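Aminotransferase class-III (Sphaerobacter thermophilus DSM 20745, PDB 6K8H) is an omega-transaminase of the class-III aminotransferase family, a two-chain assembly that binds (5-hydroxy-4,6-dimethylpyridin-3-yl)methyl dihydrogen phosphate in its pocket. Local coordinates at residues B[249-254]-B[274-279]. Residues are numbered along the deposited sequence; the frame is centred on the assembly and turned at random.
Sequences GIVLIF and TPDLTA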
loop_
_atom_site.group_PDB
_atom_site.type_symbol
_atom_site.label_atom_id
_atom_site.label_comp_id
_atom_site.label_asym_id
_atom_site.label_seq_id
_atom_site.Cartn_x
_atom_site.Cartn_y
_atom_site.Cartn_z
ATOM N N GLY B 249 27.106 -1.989 -12.480
ATOM C CA GLY B 249 25.838 -2.629 -12.776
ATOM C C GLY B 249 24.843 -2.584 -11.640
ATOM O O GLY B 249 23.970 -3.461 -11.546
ATOM N N ILE B 250 24.948 -1.577 -10.778
ATOM C CA ILE B 250 24.064 -1.396 -9.630
ATOM C C ILE B 250 22.964 -0.411 -10.004
ATOM O O ILE B 250 23.243 0.671 -10.544
ATOM C CB ILE B 250 24.844 -0.897 -8.403
ATOM C CG1 ILE B 250 25.881 -1.926 -7.975
ATOM C CG2 ILE B 250 23.894 -0.592 -7.245
ATOM C CD1 ILE B 250 26.896 -1.350 -7.037
ATOM N N VAL B 251 21.719 -0.774 -9.698
ATOM C CA VAL B 251 20.562 0.057 -10.019
ATOM C C VAL B 251 20.513 1.225 -9.039
ATOM O O VAL B 251 20.460 1.022 -7.823
ATOM C CB VAL B 251 19.271 -0.771 -9.953
ATOM C CG1 VAL B 251 18.057 0.121 -10.073
ATOM C CG2 VAL B 251 19.272 -1.875 -11.031
ATOM N N LEU B 252 20.503 2.451 -9.565
ATOM C CA LEU B 252 20.358 3.643 -8.732
ATOM C C LEU B 252 18.877 4.018 -8.663
ATOM O O LEU B 252 18.255 4.337 -9.690
ATOM C CB LEU B 252 21.208 4.792 -9.282
ATOM C CG LEU B 252 21.169 6.154 -8.560
ATOM C CD1 LEU B 252 21.525 6.047 -7.070
ATOM C CD2 LEU B 252 22.108 7.137 -9.258
ATOM N N ILE B 253 18.310 3.956 -7.457
ATOM C CA ILE B 253 16.909 4.277 -7.211
ATOM C C ILE B 253 16.833 5.594 -6.442
ATOM O O ILE B 253 17.337 5.690 -5.318
ATOM C CB ILE B 253 16.200 3.171 -6.414
ATOM C CG1 ILE B 253 16.314 1.806 -7.107
ATOM C CG2 ILE B 253 14.738 3.537 -6.204
ATOM C CD1 ILE B 253 15.847 0.684 -6.237
ATOM N N PHE B 254 16.154 6.581 -7.012
ATOM C CA PHE B 254 15.808 7.791 -6.276
ATOM C C PHE B 254 14.467 7.595 -5.580
ATOM O O PHE B 254 13.505 7.143 -6.204
ATOM C CB PHE B 254 15.723 9.010 -7.194
ATOM C CG PHE B 254 17.059 9.613 -7.533
ATOM C CD1 PHE B 254 18.233 8.923 -7.278
ATOM C CD2 PHE B 254 17.133 10.866 -8.126
ATOM C CE1 PHE B 254 19.462 9.460 -7.607
ATOM C CE2 PHE B 254 18.363 11.424 -8.450
ATOM C CZ PHE B 254 19.532 10.719 -8.184
ATOM N N THR B 274 20.510 11.292 -13.500
ATOM C CA THR B 274 19.484 10.417 -14.053
ATOM C C THR B 274 19.522 9.079 -13.330
ATOM O O THR B 274 20.417 8.264 -13.605
ATOM C CB THR B 274 19.710 10.204 -15.553
ATOM O OG1 THR B 274 19.874 11.470 -16.211
ATOM C CG2 THR B 274 18.545 9.443 -16.173
ATOM N N PRO B 275 18.584 8.790 -12.435
ATOM C CA PRO B 275 18.573 7.480 -11.780
ATOM C C PRO B 275 18.058 6.417 -12.743
ATOM O O PRO B 275 17.518 6.711 -13.811
ATOM C CB PRO B 275 17.619 7.666 -10.593
ATOM C CG PRO B 275 16.706 8.803 -11.023
ATOM C CD PRO B 275 17.529 9.688 -11.931
ATOM N N ASP B 276 18.243 5.163 -12.344
ATOM C CA ASP B 276 17.691 4.064 -13.125
ATOM C C ASP B 276 16.216 3.868 -12.812
ATOM O O ASP B 276 15.415 3.583 -13.715
ATOM C CB ASP B 276 18.494 2.793 -12.854
ATOM C CG ASP B 276 19.971 2.972 -13.185
ATOM O OD1 ASP B 276 20.285 3.240 -14.371
ATOM O OD2 ASP B 276 20.807 2.881 -12.260
ATOM N N LEU B 277 15.850 4.021 -11.541
ATOM C CA LEU B 277 14.463 3.967 -11.104
ATOM C C LEU B 277 14.185 5.130 -10.171
ATOM O O LEU B 277 15.087 5.666 -9.524
ATOM C CB LEU B 277 14.119 2.659 -10.368
ATOM C CG LEU B 277 14.215 1.351 -11.161
ATOM C CD1 LEU B 277 13.959 0.169 -10.254
ATOM C CD2 LEU B 277 13.269 1.327 -12.357
ATOM N N THR B 278 12.909 5.493 -10.094
ATOM C CA THR B 278 12.396 6.482 -9.159
ATOM C C THR B 278 11.132 5.930 -8.511
ATOM O O THR B 278 10.245 5.421 -9.206
ATOM C CB THR B 278 12.089 7.811 -9.852
ATOM O OG1 THR B 278 13.250 8.286 -10.541
ATOM C CG2 THR B 278 11.700 8.853 -8.822
ATOM N N ALA B 279 11.071 6.014 -7.181
ATOM C CA ALA B 279 9.864 5.772 -6.405
ATOM C C ALA B 279 9.181 7.108 -6.130
ATOM O O ALA B 279 9.845 8.109 -5.850
ATOM C CB ALA B 279 10.182 5.061 -5.084
#
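P275 lays its ring across one face of the F254 phenyl, a CH-pi contact with P275 CB 3.8 Å from the F254 ring centroid. Just ahead of strand 277-281, P275 packs on F254 near the C-terminal end of strand 251-255; these parallel strands, joined through helix 266-271 in a beta-alpha-beta unit, belong to the seven-stranded mixed sheet central to the large domain of fold type I PLP-dependent enzymes. F254 has CG beside its own backbone N (chi1 -80°), which brings the ring over the proline, on the side of the sheet that helix 235-248 covers with L238. On the opposite face, I253 and L277 lie side by side, I253 CG1 4.0 Å from L277 CB, and helix 127-142 packs there through A134. The parallel ladder runs from L277 N to L252 O, from F254 N to L277 O at 2.9 Å, and from A279 N to F254 O. A279, at the far end, has its side chain about 7 Å from the bound (5-hydroxy-4,6-dimethylpyridin-3-yl)methyl dihydrogen phosphate. Ahead of the ladder, L252 O also accepts a bent bond (134°) from D276 N. D276 OD2 is salt-bridged to R242 while its anti lone pair takes L252 N at 2.7 Å, nearly straight (175°).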